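Local coordinates for outer surface protein (PDB 5IZT) that is an outer surface protein of the Lyme disease spirochaete, of unestablished function but related in sequence to the complement-regulator-acquiring protein BbCRASP-1, at residues T293-K307 with A384-M396. Numbering follows the deposited sequence.
Sequences TQISFELALEEINKK and ARQSVLEAYISIM
Thr293 meets Arg385 where helices 280-316 and 366-395 pack roughly parallel, knobs into holes, within the all-helical fold of the BbCRASP-1-like family: the axes of 293-307 and 384-395 cross at 22° and approach to 8.7 Å. Thr293 OG1, hydrogen-bonded to Ser289 O in its own helix, lies 3.3 Å from Arg385 CB, a short contact that reflects how near the backbones run here, with Thr293 CA 4.6 Å from Arg385 CA. In one of its two modelled conformers, Arg385 gives Ser296 OG a hydrogen bond from NH1 at 2.8 Å; an N-H...O angle of 163° shows it to be nearly straight, and the acceptor lies in the guanidinium plane, whereas the second bond, from NH2, is weak. In that conformer the guanidinium has Leu389 CG over one face and Thr293 N over the other, both displaced from the centre of the group. Beside it, Val388 CG1 packs on Ser296 CB and the backbone N of Phe297. Tyr392 is the first knob, seated among Ser296, Leu299, Ala300 and Glu303; with its CG anti to the backbone N (chi1 168°), the ring reaches across so that Leu299 CB covers one face in a CH-pi contact, 4.0 Å from the centroid, while Glu303 CB stands at the edge. Ile395, the second knob, fits among Ala300, Glu303, Ile304 and Lys307: its CG2 touches Glu303 CG and its CD1 reaches Ile304 CG1. Ile304 also touches Ile191 of helix 179-197. Lys307, bent at chi2 and chi4, probably offsets the repulsion between two like-charged carboxylates, its NZ forming salt bridges 2.9 Å to Glu303 OE2 and 3.0 Å to the C-terminal Met396 OXT.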
# COMPACT_ATOMS: atom_id res chain seq x y z
N THR A 293 -0.30 0.78 -4.22
CA THR A 293 0.86 0.81 -3.34
C THR A 293 0.95 -0.47 -2.53
O THR A 293 2.02 -1.09 -2.43
CB THR A 293 0.78 2.01 -2.41
OG1 THR A 293 0.90 3.21 -3.17
CG2 THR A 293 1.90 1.98 -1.35
N GLN A 294 -0.15 -0.87 -1.90
CA GLN A 294 -0.10 -2.05 -1.04
C GLN A 294 0.07 -3.32 -1.87
O GLN A 294 0.78 -4.25 -1.47
CB GLN A 294 -1.37 -2.14 -0.18
CG GLN A 294 -1.34 -3.28 0.85
CD GLN A 294 -0.31 -3.07 1.94
OE1 GLN A 294 0.13 -1.94 2.17
NE2 GLN A 294 0.07 -4.15 2.61
N ILE A 295 -0.58 -3.39 -3.04
CA ILE A 295 -0.48 -4.59 -3.85
C ILE A 295 0.95 -4.80 -4.31
O ILE A 295 1.51 -5.90 -4.19
CB ILE A 295 -1.45 -4.52 -5.04
CG1 ILE A 295 -2.91 -4.61 -4.53
CG2 ILE A 295 -1.12 -5.62 -6.05
CD1 ILE A 295 -3.97 -4.27 -5.58
N SER A 296 1.57 -3.74 -4.85
CA SER A 296 2.96 -3.86 -5.29
C SER A 296 3.89 -4.17 -4.13
O SER A 296 4.85 -4.93 -4.29
CB SER A 296 3.42 -2.58 -5.99
OG SER A 296 2.81 -2.42 -7.26
N PHE A 297 3.66 -3.52 -2.99
CA PHE A 297 4.47 -3.78 -1.79
C PHE A 297 4.46 -5.26 -1.43
O PHE A 297 5.52 -5.87 -1.21
CB PHE A 297 3.94 -2.92 -0.63
CG PHE A 297 4.60 -3.17 0.68
CD1 PHE A 297 5.86 -2.62 0.96
CD2 PHE A 297 3.98 -3.91 1.66
CE1 PHE A 297 6.46 -2.83 2.20
CE2 PHE A 297 4.58 -4.14 2.90
CZ PHE A 297 5.83 -3.60 3.16
N GLU A 298 3.27 -5.87 -1.38
CA GLU A 298 3.19 -7.28 -0.99
C GLU A 298 3.84 -8.19 -2.04
O GLU A 298 4.47 -9.20 -1.69
CB GLU A 298 1.73 -7.68 -0.75
CG GLU A 298 1.13 -7.02 0.49
CD GLU A 298 -0.33 -7.41 0.76
OE1 GLU A 298 -0.81 -8.40 0.17
OE2 GLU A 298 -0.98 -6.71 1.56
N LEU A 299 3.65 -7.89 -3.32
CA LEU A 299 4.29 -8.69 -4.36
C LEU A 299 5.82 -8.56 -4.29
O LEU A 299 6.55 -9.53 -4.54
CB LEU A 299 3.78 -8.28 -5.75
CG LEU A 299 2.33 -8.64 -6.12
CD1 LEU A 299 1.92 -7.90 -7.37
CD2 LEU A 299 2.18 -10.16 -6.34
N ALA A 300 6.31 -7.38 -3.94
CA ALA A 300 7.75 -7.16 -3.85
C ALA A 300 8.36 -7.94 -2.69
O ALA A 300 9.48 -8.46 -2.80
CB ALA A 300 8.05 -5.66 -3.72
N LEU A 301 7.65 -8.03 -1.57
CA LEU A 301 8.15 -8.84 -0.47
C LEU A 301 8.37 -10.28 -0.91
O LEU A 301 9.45 -10.84 -0.72
CB LEU A 301 7.18 -8.79 0.72
CG LEU A 301 6.99 -7.41 1.36
CD1 LEU A 301 5.89 -7.55 2.40
CD2 LEU A 301 8.29 -6.89 2.01
N GLU A 302 7.38 -10.88 -1.58
CA GLU A 302 7.53 -12.26 -2.02
C GLU A 302 8.62 -12.40 -3.08
O GLU A 302 9.32 -13.42 -3.12
CB GLU A 302 6.20 -12.81 -2.54
CG GLU A 302 6.19 -14.33 -2.74
CD GLU A 302 6.81 -15.12 -1.58
OE1 GLU A 302 6.48 -14.85 -0.40
OE2 GLU A 302 7.61 -16.04 -1.85
N GLU A 303 8.75 -11.41 -3.97
CA GLU A 303 9.79 -11.47 -4.99
C GLU A 303 11.19 -11.44 -4.38
O GLU A 303 12.07 -12.19 -4.81
CB GLU A 303 9.60 -10.31 -5.98
CG GLU A 303 10.45 -10.39 -7.24
CD GLU A 303 10.08 -11.56 -8.15
OE1 GLU A 303 8.88 -11.91 -8.23
OE2 GLU A 303 11.00 -12.11 -8.79
N ILE A 304 11.40 -10.59 -3.37
CA ILE A 304 12.69 -10.56 -2.68
C ILE A 304 12.98 -11.90 -2.03
O ILE A 304 14.08 -12.44 -2.15
CB ILE A 304 12.72 -9.43 -1.63
CG1 ILE A 304 12.66 -8.06 -2.32
CG2 ILE A 304 13.97 -9.54 -0.74
CD1 ILE A 304 12.47 -6.89 -1.37
N ASN A 305 11.98 -12.46 -1.33
CA ASN A 305 12.13 -13.79 -0.72
C ASN A 305 12.53 -14.83 -1.76
O ASN A 305 13.45 -15.63 -1.53
CB ASN A 305 10.81 -14.18 -0.05
CG ASN A 305 11.00 -14.98 1.22
OD1 ASN A 305 12.05 -14.93 1.85
ND2 ASN A 305 9.97 -15.72 1.61
N LYS A 306 11.87 -14.82 -2.93
CA LYS A 306 12.21 -15.79 -3.98
C LYS A 306 13.63 -15.59 -4.49
O LYS A 306 14.35 -16.57 -4.75
CB LYS A 306 11.23 -15.65 -5.15
CG LYS A 306 9.81 -16.11 -4.88
CD LYS A 306 8.99 -16.18 -6.17
CE LYS A 306 8.91 -14.84 -6.88
NZ LYS A 306 8.30 -14.95 -8.24
N LYS A 307 14.04 -14.34 -4.69
CA LYS A 307 15.39 -14.06 -5.20
C LYS A 307 16.47 -14.49 -4.21
O LYS A 307 17.54 -14.95 -4.63
CB LYS A 307 15.52 -12.58 -5.55
CG LYS A 307 14.79 -12.24 -6.85
CD LYS A 307 15.37 -13.08 -7.99
CE LYS A 307 15.12 -12.45 -9.36
NZ LYS A 307 13.70 -12.55 -9.74
N ALA A 384 4.37 8.12 -4.86
CA ALA A 384 4.76 7.03 -3.96
C ALA A 384 4.36 5.67 -4.54
O ALA A 384 5.16 4.72 -4.49
CB ALA A 384 4.16 7.23 -2.57
N ARG A 385 3.14 5.56 -5.08
CA ARG A 385 2.69 4.31 -5.69
C ARG A 385 3.63 3.90 -6.81
O ARG A 385 4.05 2.74 -6.88
CB ARG A 385 1.26 4.45 -6.22
CG ARG A 385 0.64 3.13 -6.76
CD ARG A 385 1.03 2.81 -8.21
NE ARG A 385 0.49 1.53 -8.66
CZ ARG A 385 1.00 0.34 -8.34
NH1 ARG A 385 2.06 0.27 -7.55
NH2 ARG A 385 0.44 -0.77 -8.80
N GLN A 386 3.94 4.83 -7.70
CA GLN A 386 4.82 4.54 -8.83
C GLN A 386 6.21 4.13 -8.37
O GLN A 386 6.84 3.27 -8.99
CB GLN A 386 4.89 5.78 -9.73
CG GLN A 386 5.82 5.67 -10.92
CD GLN A 386 5.34 4.69 -11.96
OE1 GLN A 386 4.15 4.37 -12.03
NE2 GLN A 386 6.27 4.19 -12.77
N SER A 387 6.69 4.71 -7.27
CA SER A 387 8.03 4.36 -6.79
C SER A 387 8.06 2.93 -6.26
O SER A 387 9.05 2.21 -6.46
CB SER A 387 8.48 5.33 -5.72
OG SER A 387 9.83 5.08 -5.36
N VAL A 388 7.00 2.51 -5.57
CA VAL A 388 6.95 1.13 -5.08
C VAL A 388 6.91 0.17 -6.26
O VAL A 388 7.60 -0.86 -6.28
CB VAL A 388 5.75 0.92 -4.13
CG1 VAL A 388 5.65 -0.56 -3.75
CG2 VAL A 388 5.91 1.76 -2.86
N LEU A 389 6.10 0.50 -7.27
CA LEU A 389 5.98 -0.29 -8.49
C LEU A 389 7.33 -0.42 -9.21
O LEU A 389 7.71 -1.51 -9.65
CB LEU A 389 4.93 0.34 -9.40
CG LEU A 389 4.78 -0.34 -10.76
CD1 LEU A 389 4.33 -1.77 -10.51
CD2 LEU A 389 3.79 0.41 -11.65
N GLU A 390 8.04 0.70 -9.36
CA GLU A 390 9.34 0.64 -10.03
C GLU A 390 10.34 -0.20 -9.25
O GLU A 390 11.12 -0.96 -9.84
CB GLU A 390 9.86 2.06 -10.27
CG GLU A 390 9.04 2.82 -11.30
CD GLU A 390 9.45 4.28 -11.45
OE1 GLU A 390 10.39 4.71 -10.75
OE2 GLU A 390 8.82 4.99 -12.26
N ALA A 391 10.32 -0.10 -7.92
CA ALA A 391 11.21 -0.95 -7.14
C ALA A 391 10.84 -2.42 -7.31
O ALA A 391 11.72 -3.28 -7.48
CB ALA A 391 11.14 -0.56 -5.66
N TYR A 392 9.55 -2.73 -7.28
CA TYR A 392 9.09 -4.09 -7.50
C TYR A 392 9.57 -4.63 -8.84
O TYR A 392 10.15 -5.72 -8.91
CB TYR A 392 7.56 -4.15 -7.38
CG TYR A 392 6.95 -5.44 -7.88
CD1 TYR A 392 7.33 -6.67 -7.36
CD2 TYR A 392 5.92 -5.42 -8.79
CE1 TYR A 392 6.76 -7.84 -7.80
CE2 TYR A 392 5.32 -6.59 -9.23
CZ TYR A 392 5.75 -7.79 -8.73
OH TYR A 392 5.14 -8.95 -9.17
N ILE A 393 9.35 -3.87 -9.92
CA ILE A 393 9.79 -4.31 -11.23
C ILE A 393 11.30 -4.54 -11.25
O ILE A 393 11.79 -5.51 -11.85
CB ILE A 393 9.38 -3.29 -12.31
CG1 ILE A 393 7.85 -3.14 -12.37
CG2 ILE A 393 10.01 -3.65 -13.66
CD1 ILE A 393 7.12 -4.41 -12.73
N SER A 394 12.05 -3.66 -10.59
CA SER A 394 13.51 -3.78 -10.64
C SER A 394 14.03 -5.02 -9.93
O SER A 394 15.15 -5.45 -10.20
CB SER A 394 14.14 -2.52 -10.03
OG SER A 394 14.16 -2.61 -8.61
N ILE A 395 13.24 -5.62 -9.03
CA ILE A 395 13.65 -6.84 -8.33
C ILE A 395 13.49 -8.07 -9.21
O ILE A 395 14.23 -9.05 -9.06
CB ILE A 395 12.85 -7.00 -7.03
CG1 ILE A 395 13.15 -5.86 -6.07
CG2 ILE A 395 13.14 -8.34 -6.35
CD1 ILE A 395 12.10 -5.72 -4.98
N MET A 396 12.52 -8.06 -10.12
CA MET A 396 12.16 -9.24 -10.89
C MET A 396 13.28 -9.64 -11.86
O MET A 396 13.99 -8.79 -12.40
CB MET A 396 10.87 -8.99 -11.67
CG MET A 396 9.66 -8.65 -10.81
SD MET A 396 8.19 -8.40 -11.84
CE MET A 396 8.03 -10.04 -12.54
OXT MET A 396 13.46 -10.82 -12.12